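Local structure of acetylene hydratase (Pelobacter acetylenicus, 2E7Z) at residues 53-64 with 451-461. The protein catalyses the hydration of acetylene to acetaldehyde, using a tungsten-bis(molybdopterin guanine dinucleotide) cofactor and a [4Fe-4S] cluster. Numbering follows the deposited sequence.
Sequences RTHKDRVLYPLK and DYVLPGDHWLE. With MGD (2-amino-5,6-dimercapto-7-methyl-3,7,8a,9-tetrahydro-8-oxa-1,3,9,10-tetraaza-anthracen-4-one guanosine dinucleotide), chain E.
Arg53 lies across His458 and ends on Glu461. Its CB sits squarely over the imidazole, 3.7 Å from the centroid of the His458 ring, a CH-pi contact. With CG anti to the backbone N (chi1 -173°), the next carbons run on past the ring: CG and CD both pass Glu461 OE2, and CD also touches Leu460 CB. The chain then bends at chi3; NE pairs with Asp50, while NH1 turns back to Glu461 OE2 at 2.8 Å, taking its anti lone pair. The extended Arg58 side chain points against that of Glu461 and grips its carboxylate end-on, the two planes 33° apart: NH1 meets OE2 nearly straight (175°) and NH2 meets OE1. NH2 also donates to Gly456 O, NH1 to Arg53 O, and a water links Arg58 NE, Val59 O and Gly456 O; bonds round its edge thus fix the guanidinium's rotation. His458 N reaches Glu461 OE1 from above the carboxylate plane, on the same face as Arg58 NH2. A glutamine in place of Glu461 would probably leave both arginines of this salt-bridge network without their shared negative charge. Further along, Leu63 and Val453 form an antiparallel hydrogen-bonded pair, and Lys64 lies alongside Tyr452, both polar ends reaching Glu86. Strand 63-65 thus borders strand 452-455 in a mixed sheet, helix 80-98 packs on Pro62 and Tyr452, and the loop after Pro455 lines the MGD pocket through Gly456 and Asp457.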
ATOM      1  N   ARG A  53      -7.875  17.702 -11.858  1.00 11.43           N
ATOM      2  CA  ARG A  53      -9.336  17.708 -11.882  1.00 11.51           C
ATOM      3  C   ARG A  53      -9.905  18.286 -13.196  1.00 11.58           C
ATOM      4  O   ARG A  53     -10.935  17.817 -13.700  1.00 11.83           O
ATOM      5  CB  ARG A  53      -9.908  18.467 -10.680  1.00 11.97           C
ATOM      6  CG  ARG A  53     -11.412  18.343 -10.577  1.00 11.54           C
ATOM      7  CD  ARG A  53     -11.995  19.412  -9.673  1.00 13.00           C
ATOM      8  NE  ARG A  53     -12.314  20.656 -10.380  1.00 12.64           N
ATOM      9  CZ  ARG A  53     -13.441  20.859 -11.062  1.00 14.12           C
ATOM     10  NH1 ARG A  53     -14.360  19.902 -11.171  1.00 13.98           N
ATOM     11  NH2 ARG A  53     -13.660  22.054 -11.609  1.00 14.54           N
ATOM     12  N   THR A  54      -9.246  19.321 -13.734  1.00 12.81           N
ATOM     13  CA  THR A  54      -9.737  19.985 -14.946  1.00 13.59           C
ATOM     14  C   THR A  54      -8.956  19.615 -16.198  1.00 13.44           C
ATOM     15  O   THR A  54      -9.089  20.285 -17.224  1.00 14.51           O
ATOM     16  CB  THR A  54      -9.778  21.539 -14.798  1.00 13.98           C
ATOM     17  OG1 THR A  54      -8.447  22.035 -14.636  1.00 15.81           O
ATOM     18  CG2 THR A  54     -10.596  21.910 -13.576  1.00 14.61           C
ATOM     19  N   HIS A  55      -8.121  18.589 -16.126  1.00 13.20           N
ATOM     20  CA  HIS A  55      -7.254  18.250 -17.247  1.00 13.75           C
ATOM     21  C   HIS A  55      -8.075  17.946 -18.485  1.00 13.70           C
ATOM     22  O   HIS A  55      -9.102  17.258 -18.395  1.00 14.72           O
ATOM     23  CB  HIS A  55      -6.342  17.054 -16.903  1.00 13.57           C
ATOM     24  CG  HIS A  55      -5.153  17.002 -17.798  1.00 13.88           C
ATOM     25  ND1 HIS A  55      -5.200  16.451 -19.057  1.00 16.38           N
ATOM     26  CD2 HIS A  55      -3.908  17.503 -17.647  1.00 15.44           C
ATOM     27  CE1 HIS A  55      -4.029  16.623 -19.651  1.00 15.45           C
ATOM     28  NE2 HIS A  55      -3.221  17.234 -18.806  1.00 15.92           N
ATOM     29  N   LYS A  56      -7.648  18.455 -19.650  1.00 14.38           N
ATOM     30  CA  LYS A  56      -8.417  18.204 -20.876  1.00 15.91           C
ATOM     31  C   LYS A  56      -8.540  16.727 -21.219  1.00 15.21           C
ATOM     32  O   LYS A  56      -9.503  16.332 -21.865  1.00 16.38           O
ATOM     33  CB  LYS A  56      -7.844  18.971 -22.080  1.00 17.07           C
ATOM     34  CG  LYS A  56      -6.443  18.553 -22.477  1.00 20.10           C
ATOM     35  CD  LYS A  56      -5.901  19.372 -23.647  1.00 24.22           C
ATOM     36  CE  LYS A  56      -6.758  19.236 -24.903  1.00 29.54           C
ATOM     37  NZ  LYS A  56      -6.669  17.883 -25.532  1.00 32.08           N
ATOM     38  N   ASP A  57      -7.594  15.903 -20.747  1.00 14.08           N
ATOM     39  CA  ASP A  57      -7.640  14.451 -21.031  1.00 13.57           C
ATOM     40  C   ASP A  57      -8.395  13.647 -19.992  1.00 12.39           C
ATOM     41  O   ASP A  57      -8.454  12.412 -20.097  1.00 11.92           O
ATOM     42  CB  ASP A  57      -6.232  13.885 -21.231  1.00 14.19           C
ATOM     43  CG  ASP A  57      -5.512  14.547 -22.401  1.00 17.11           C
ATOM     44  OD1 ASP A  57      -6.197  14.834 -23.404  1.00 20.81           O
ATOM     45  OD2 ASP A  57      -4.285  14.772 -22.307  1.00 21.05           O
ATOM     46  N   ARG A  58      -8.954  14.315 -18.980  1.00 11.26           N
ATOM     47  CA  ARG A  58      -9.721  13.585 -17.972  1.00 11.02           C
ATOM     48  C   ARG A  58     -10.924  12.913 -18.634  1.00 11.37           C
ATOM     49  O   ARG A  58     -11.609  13.491 -19.492  1.00 11.50           O
ATOM     50  CB  ARG A  58     -10.160  14.540 -16.860  1.00 10.73           C
ATOM     51  CG  ARG A  58     -10.904  13.833 -15.741  1.00 10.70           C
ATOM     52  CD  ARG A  58     -11.220  14.769 -14.608  1.00 10.24           C
ATOM     53  NE  ARG A  58     -12.094  14.029 -13.652  1.00  9.40           N
ATOM     54  CZ  ARG A  58     -12.867  14.596 -12.715  1.00  9.78           C
ATOM     55  NH1 ARG A  58     -12.871  15.918 -12.533  1.00 11.15           N
ATOM     56  NH2 ARG A  58     -13.656  13.854 -11.936  1.00  9.88           N
ATOM     57  N   VAL A  59     -11.163  11.657 -18.270  1.00 10.24           N
ATOM     58  CA  VAL A  59     -12.337  10.942 -18.738  1.00 10.63           C
ATOM     59  C   VAL A  59     -13.539  11.369 -17.914  1.00 10.57           C
ATOM     60  O   VAL A  59     -13.594  11.112 -16.699  1.00 10.53           O
ATOM     61  CB  VAL A  59     -12.116   9.401 -18.644  1.00 10.54           C
ATOM     62  CG1 VAL A  59     -13.373   8.629 -19.037  1.00 10.60           C
ATOM     63  CG2 VAL A  59     -10.930   8.985 -19.534  1.00 11.89           C
ATOM     64  N   LEU A  60     -14.512  12.024 -18.549  1.00 10.42           N
ATOM     65  CA  LEU A  60     -15.679  12.547 -17.850  1.00 11.14           C
ATOM     66  C   LEU A  60     -16.981  11.834 -18.208  1.00 11.17           C
ATOM     67  O   LEU A  60     -18.037  12.118 -17.621  1.00 11.08           O
ATOM     68  CB  LEU A  60     -15.809  14.063 -18.065  1.00 12.06           C
ATOM     69  CG  LEU A  60     -14.743  14.918 -17.397  1.00 12.84           C
ATOM     70  CD1 LEU A  60     -15.040  16.402 -17.770  1.00 14.08           C
ATOM     71  CD2 LEU A  60     -14.663  14.743 -15.899  1.00 12.83           C
ATOM     72  N   TYR A  61     -16.922  10.910 -19.158  1.00 11.22           N
ATOM     73  CA  TYR A  61     -18.102  10.196 -19.640  1.00 10.72           C
ATOM     74  C   TYR A  61     -17.754   8.731 -19.839  1.00 10.82           C
ATOM     75  O   TYR A  61     -16.615   8.411 -20.213  1.00 10.92           O
ATOM     76  CB  TYR A  61     -18.626  10.787 -20.972  1.00 11.11           C
ATOM     77  CG  TYR A  61     -19.023  12.236 -20.843  1.00 12.75           C
ATOM     78  CD1 TYR A  61     -18.084  13.237 -20.997  1.00 12.40           C
ATOM     79  CD2 TYR A  61     -20.339  12.602 -20.530  1.00 12.71           C
ATOM     80  CE1 TYR A  61     -18.426  14.584 -20.839  1.00 13.13           C
ATOM     81  CE2 TYR A  61     -20.700  13.947 -20.390  1.00 14.09           C
ATOM     82  CZ  TYR A  61     -19.735  14.912 -20.539  1.00 14.31           C
ATOM     83  OH  TYR A  61     -20.079  16.236 -20.402  1.00 17.39           O
ATOM     84  N   PRO A  62     -18.727   7.850 -19.614  1.00 10.38           N
ATOM     85  CA  PRO A  62     -18.465   6.438 -19.896  1.00 10.31           C
ATOM     86  C   PRO A  62     -18.048   6.208 -21.352  1.00 10.64           C
ATOM     87  O   PRO A  62     -18.634   6.792 -22.280  1.00 12.15           O
ATOM     88  CB  PRO A  62     -19.806   5.773 -19.618  1.00 11.41           C
ATOM     89  CG  PRO A  62     -20.455   6.644 -18.586  1.00 11.24           C
ATOM     90  CD  PRO A  62     -20.074   8.042 -19.024  1.00 11.10           C
ATOM     91  N   LEU A  63     -17.034   5.365 -21.523  1.00 10.70           N
ATOM     92  CA  LEU A  63     -16.584   4.967 -22.863  1.00 10.28           C
ATOM     93  C   LEU A  63     -16.718   3.472 -23.042  1.00 10.74           C
ATOM     94  O   LEU A  63     -16.346   2.706 -22.165  1.00 11.49           O
ATOM     95  CB  LEU A  63     -15.130   5.371 -23.098  1.00 10.93           C
ATOM     96  CG  LEU A  63     -14.779   6.846 -23.011  1.00 11.54           C
ATOM     97  CD1 LEU A  63     -13.292   7.014 -22.961  1.00 12.68           C
ATOM     98  CD2 LEU A  63     -15.366   7.569 -24.245  1.00 14.16           C
ATOM     99  N   LYS A  64     -17.261   3.049 -24.166  1.00 10.55           N
ATOM    100  CA  LYS A  64     -17.332   1.659 -24.543  1.00 10.31           C
ATOM    101  C   LYS A  64     -16.307   1.368 -25.627  1.00 10.60           C
ATOM    102  O   LYS A  64     -16.163   2.123 -26.603  1.00 10.70           O
ATOM    103  CB  LYS A  64     -18.731   1.354 -25.080  1.00 11.63           C
ATOM    104  CG  LYS A  64     -18.889  -0.048 -25.599  1.00 11.20           C
ATOM    105  CD  LYS A  64     -20.298  -0.360 -26.038  1.00 15.19           C
ATOM    106  CE  LYS A  64     -20.366  -1.780 -26.545  1.00 16.55           C
ATOM    107  NZ  LYS A  64     -21.743  -2.146 -26.943  1.00 19.12           N
ATOM    108  N   ASP A 451     -13.161  -3.066 -21.598  1.00  7.95           N
ATOM    109  CA  ASP A 451     -14.382  -2.988 -22.424  1.00  8.65           C
ATOM    110  C   ASP A 451     -15.121  -1.678 -22.160  1.00  9.06           C
ATOM    111  O   ASP A 451     -15.765  -1.112 -23.056  1.00  9.10           O
ATOM    112  CB  ASP A 451     -15.295  -4.166 -22.136  1.00  8.82           C
ATOM    113  CG  ASP A 451     -14.656  -5.462 -22.552  1.00  9.26           C
ATOM    114  OD1 ASP A 451     -14.651  -5.784 -23.765  1.00 13.61           O
ATOM    115  OD2 ASP A 451     -14.143  -6.171 -21.681  1.00  9.05           O
ATOM    116  N   TYR A 452     -15.051  -1.200 -20.921  1.00  8.40           N
ATOM    117  CA  TYR A 452     -15.735   0.020 -20.479  1.00  8.29           C
ATOM    118  C   TYR A 452     -14.839   0.793 -19.555  1.00  8.44           C
ATOM    119  O   TYR A 452     -14.263   0.191 -18.605  1.00  8.62           O
ATOM    120  CB  TYR A 452     -17.056  -0.287 -19.720  1.00  9.33           C
ATOM    121  CG  TYR A 452     -18.030  -1.098 -20.540  1.00 10.44           C
ATOM    122  CD1 TYR A 452     -17.972  -2.492 -20.541  1.00 11.01           C
ATOM    123  CD2 TYR A 452     -18.976  -0.459 -21.357  1.00 11.33           C
ATOM    124  CE1 TYR A 452     -18.817  -3.259 -21.306  1.00 10.38           C
ATOM    125  CE2 TYR A 452     -19.826  -1.198 -22.173  1.00 10.50           C
ATOM    126  CZ  TYR A 452     -19.726  -2.594 -22.145  1.00 10.85           C
ATOM    127  OH  TYR A 452     -20.556  -3.341 -22.949  1.00 13.44           O
ATOM    128  N   VAL A 453     -14.730   2.100 -19.815  1.00  8.47           N
ATOM    129  CA  VAL A 453     -14.004   2.985 -18.925  1.00  8.62           C
ATOM    130  C   VAL A 453     -15.039   3.913 -18.324  1.00  8.79           C
ATOM    131  O   VAL A 453     -15.813   4.549 -19.051  1.00  9.32           O
ATOM    132  CB  VAL A 453     -12.905   3.746 -19.662  1.00  8.79           C
ATOM    133  CG1 VAL A 453     -12.149   4.704 -18.700  1.00 10.18           C
ATOM    134  CG2 VAL A 453     -11.921   2.759 -20.301  1.00  9.07           C
ATOM    135  N   LEU A 454     -15.096   3.943 -16.997  1.00  8.27           N
ATOM    136  CA  LEU A 454     -16.130   4.688 -16.281  1.00  8.30           C
ATOM    137  C   LEU A 454     -15.501   5.828 -15.533  1.00  8.51           C
ATOM    138  O   LEU A 454     -14.506   5.647 -14.879  1.00  8.32           O
ATOM    139  CB  LEU A 454     -16.913   3.788 -15.329  1.00  8.43           C
ATOM    140  CG  LEU A 454     -17.594   2.609 -16.012  1.00  9.40           C
ATOM    141  CD1 LEU A 454     -18.261   1.776 -14.931  1.00 10.35           C
ATOM    142  CD2 LEU A 454     -18.633   3.088 -17.003  1.00 10.16           C
ATOM    143  N   PRO A 455     -16.050   7.049 -15.688  1.00  8.30           N
ATOM    144  CA  PRO A 455     -15.425   8.209 -15.065  1.00  8.54           C
ATOM    145  C   PRO A 455     -15.649   8.386 -13.579  1.00  8.57           C
ATOM    146  O   PRO A 455     -16.788   8.507 -13.113  1.00  8.73           O
ATOM    147  CB  PRO A 455     -16.074   9.379 -15.812  1.00  8.79           C
ATOM    148  CG  PRO A 455     -17.451   8.877 -16.141  1.00  9.74           C
ATOM    149  CD  PRO A 455     -17.240   7.408 -16.489  1.00  8.85           C
ATOM    150  N   GLY A 456     -14.546   8.424 -12.848  1.00  7.73           N
ATOM    151  CA  GLY A 456     -14.623   8.649 -11.415  1.00  7.56           C
ATOM    152  C   GLY A 456     -14.565  10.108 -11.002  1.00  7.82           C
ATOM    153  O   GLY A 456     -13.934  10.930 -11.686  1.00  8.65           O
ATOM    154  N   ASP A 457     -15.250  10.465  -9.925  1.00  7.86           N
ATOM    155  CA  ASP A 457     -15.089  11.779  -9.333  1.00  8.37           C
ATOM    156  C   ASP A 457     -13.670  11.972  -8.780  1.00  9.10           C
ATOM    157  O   ASP A 457     -12.863  11.047  -8.737  1.00  8.49           O
ATOM    158  CB  ASP A 457     -16.193  12.106  -8.306  1.00  7.91           C
ATOM    159  CG  ASP A 457     -16.185  11.208  -7.081  1.00  7.30           C
ATOM    160  OD1 ASP A 457     -15.294  10.369  -6.947  1.00  8.61           O
ATOM    161  OD2 ASP A 457     -17.105  11.415  -6.258  1.00  8.57           O
ATOM    162  N   HIS A 458     -13.372  13.205  -8.386  1.00  8.51           N
ATOM    163  CA  HIS A 458     -12.075  13.605  -7.895  1.00  8.36           C
ATOM    164  C   HIS A 458     -12.225  14.097  -6.442  1.00  8.39           C
ATOM    165  O   HIS A 458     -13.325  14.464  -5.985  1.00  8.66           O
ATOM    166  CB  HIS A 458     -11.571  14.717  -8.848  1.00  8.90           C
ATOM    167  CG  HIS A 458     -10.244  15.299  -8.485  1.00 10.78           C
ATOM    168  ND1 HIS A 458     -10.091  16.279  -7.525  1.00 10.48           N
ATOM    169  CD2 HIS A 458      -9.001  15.031  -8.958  1.00 10.11           C
ATOM    170  CE1 HIS A 458      -8.809  16.592  -7.428  1.00 10.32           C
ATOM    171  NE2 HIS A 458      -8.125  15.849  -8.286  1.00  9.98           N
ATOM    172  N   TRP A 459     -11.131  14.089  -5.692  1.00  8.41           N
ATOM    173  CA  TRP A 459     -11.206  14.467  -4.281  1.00  8.41           C
ATOM    174  C   TRP A 459     -11.695  15.897  -4.003  1.00  8.59           C
ATOM    175  O   TRP A 459     -12.118  16.184  -2.891  1.00  9.00           O
ATOM    176  CB  TRP A 459      -9.885  14.164  -3.553  1.00  8.28           C
ATOM    177  CG  TRP A 459      -8.671  14.949  -3.940  1.00  8.08           C
ATOM    178  CD1 TRP A 459      -7.688  14.556  -4.805  1.00  9.04           C
ATOM    179  CD2 TRP A 459      -8.235  16.195  -3.369  1.00  8.39           C
ATOM    180  NE1 TRP A 459      -6.685  15.529  -4.848  1.00  9.58           N
ATOM    181  CE2 TRP A 459      -7.001  16.528  -3.966  1.00  9.78           C
ATOM    182  CE3 TRP A 459      -8.773  17.062  -2.406  1.00  9.58           C
ATOM    183  CZ2 TRP A 459      -6.301  17.693  -3.625  1.00  9.77           C
ATOM    184  CZ3 TRP A 459      -8.068  18.197  -2.065  1.00  9.94           C
ATOM    185  CH2 TRP A 459      -6.855  18.503  -2.675  1.00 10.64           C
ATOM    186  N   LEU A 460     -11.616  16.791  -4.984  1.00  9.14           N
ATOM    187  CA  LEU A 460     -12.143  18.155  -4.820  1.00  9.87           C
ATOM    188  C   LEU A 460     -13.651  18.194  -5.130  1.00 10.12           C
ATOM    189  O   LEU A 460     -14.263  19.268  -5.114  1.00 10.78           O
ATOM    190  CB  LEU A 460     -11.364  19.155  -5.719  1.00  9.65           C
ATOM    191  CG  LEU A 460      -9.954  19.471  -5.209  1.00 10.28           C
ATOM    192  CD1 LEU A 460      -9.167  20.198  -6.332  1.00 11.23           C
ATOM    193  CD2 LEU A 460     -10.011  20.334  -3.951  1.00 11.97           C
ATOM    194  N   GLU A 461     -14.236  17.024  -5.424  1.00  9.06           N
ATOM    195  CA  GLU A 461     -15.623  16.936  -5.867  1.00  9.02           C
ATOM    196  C   GLU A 461     -16.481  16.055  -4.972  1.00  8.73           C
ATOM    197  O   GLU A 461     -17.585  15.635  -5.376  1.00  9.21           O
ATOM    198  CB  GLU A 461     -15.694  16.380  -7.292  1.00  9.27           C
ATOM    199  CG  GLU A 461     -14.875  17.170  -8.323  1.00  9.84           C
ATOM    200  CD  GLU A 461     -14.761  16.457  -9.666  1.00 10.42           C
ATOM    201  OE1 GLU A 461     -14.938  15.207  -9.724  1.00  9.84           O
ATOM    202  OE2 GLU A 461     -14.493  17.162 -10.663  1.00 10.87           O
TER
HETATM  203  PB  MGD E 801      -1.694   3.266  -9.287  1.00  8.87           P
HETATM  204  O1B MGD E 801      -1.265   1.871  -9.667  1.00  9.55           O
HETATM  205  O2B MGD E 801      -0.968   4.441  -9.832  1.00  9.31           O
HETATM  206  O3B MGD E 801      -1.688   3.464  -7.695  1.00  8.26           O
HETATM  207  O3A MGD E 801      -1.346   1.654  -5.986  1.00  9.36           O
HETATM  208  PA  MGD E 801      -2.461   2.693  -6.516  1.00  8.69           P
HETATM  209  O1A MGD E 801      -2.765   3.754  -5.500  1.00  8.74           O
HETATM  210  O2A MGD E 801      -3.567   1.843  -7.065  1.00  7.94           O
HETATM  211  O5' MGD E 801      -3.251   3.369  -9.693  1.00  8.04           O
HETATM  212  C5' MGD E 801      -4.051   4.381  -9.106  1.00  8.87           C
HETATM  213  C4' MGD E 801      -5.096   4.747 -10.141  1.00  6.98           C
HETATM  214  O4' MGD E 801      -6.095   5.534  -9.474  1.00  7.65           O
HETATM  215  C3' MGD E 801      -4.576   5.669 -11.239  1.00  7.56           C
HETATM  216  O3' MGD E 801      -4.833   5.061 -12.517  1.00  8.76           O
HETATM  217  C2' MGD E 801      -5.327   7.008 -11.079  1.00  7.85           C
HETATM  218  O2' MGD E 801      -5.645   7.713 -12.296  1.00  9.39           O
HETATM  219  C1' MGD E 801      -6.580   6.549 -10.383  1.00  7.69           C
HETATM  220  N9  MGD E 801      -7.243   7.531  -9.511  1.00  7.75           N
HETATM  221  C8  MGD E 801      -6.658   8.434  -8.686  1.00  8.18           C
HETATM  222  N7  MGD E 801      -7.581   9.092  -7.967  1.00  8.46           N
HETATM  223  C5  MGD E 801      -8.778   8.549  -8.284  1.00  7.74           C
HETATM  224  C6  MGD E 801     -10.164   8.752  -7.901  1.00  7.81           C
HETATM  225  O6  MGD E 801     -10.484   9.608  -7.050  1.00  7.80           O
HETATM  226  N1  MGD E 801     -11.065   7.943  -8.483  1.00  7.29           N
HETATM  227  C2  MGD E 801     -10.800   7.056  -9.436  1.00  7.44           C
HETATM  228  N2  MGD E 801     -11.818   6.301  -9.941  1.00  7.98           N
HETATM  229  N3  MGD E 801      -9.555   6.823  -9.841  1.00  7.44           N
HETATM  230  C4  MGD E 801      -8.547   7.532  -9.291  1.00  7.54           C
HETATM  231  C10 MGD E 801      -0.413   2.121  -5.011  1.00 10.88           C
HETATM  232  C11 MGD E 801       0.256   0.894  -4.429  1.00 10.61           C
HETATM  233  O11 MGD E 801       1.034   0.341  -5.489  1.00  8.62           O
HETATM  234  C12 MGD E 801       1.131   1.283  -3.262  1.00 11.01           C
HETATM  235  S12 MGD E 801       0.432   2.199  -1.998  1.00 13.53           S
HETATM  236  C13 MGD E 801       2.407   0.871  -3.188  1.00 11.18           C
HETATM  237  S13 MGD E 801       3.458   1.392  -1.953  1.00 14.62           S
HETATM  238  C14 MGD E 801       3.020  -0.060  -4.188  1.00 10.51           C
HETATM  239  N15 MGD E 801       4.006   0.605  -5.026  1.00 10.42           N
HETATM  240  C16 MGD E 801       4.503  -0.181  -6.024  1.00 10.39           C
HETATM  241  C17 MGD E 801       5.869  -0.079  -6.554  1.00 10.57           C
HETATM  242  O17 MGD E 801       6.671   0.758  -6.085  1.00 11.93           O
HETATM  243  N18 MGD E 801       6.221  -0.922  -7.546  1.00 10.82           N
HETATM  244  C19 MGD E 801       5.381  -1.850  -8.069  1.00  9.48           C
HETATM  245  N19 MGD E 801       5.791  -2.661  -9.067  1.00 10.76           N
HETATM  246  N20 MGD E 801       4.116  -1.974  -7.647  1.00  9.83           N
HETATM  247  C21 MGD E 801       3.651  -1.205  -6.655  1.00 10.49           C
HETATM  248  N22 MGD E 801       2.397  -1.368  -6.226  1.00  9.47           N
HETATM  249  C23 MGD E 801       1.909  -0.690  -5.044  1.00 10.39           C
HETATM  250  O   HOH W   1     -12.713  11.298 -14.097  1.00  8.55           O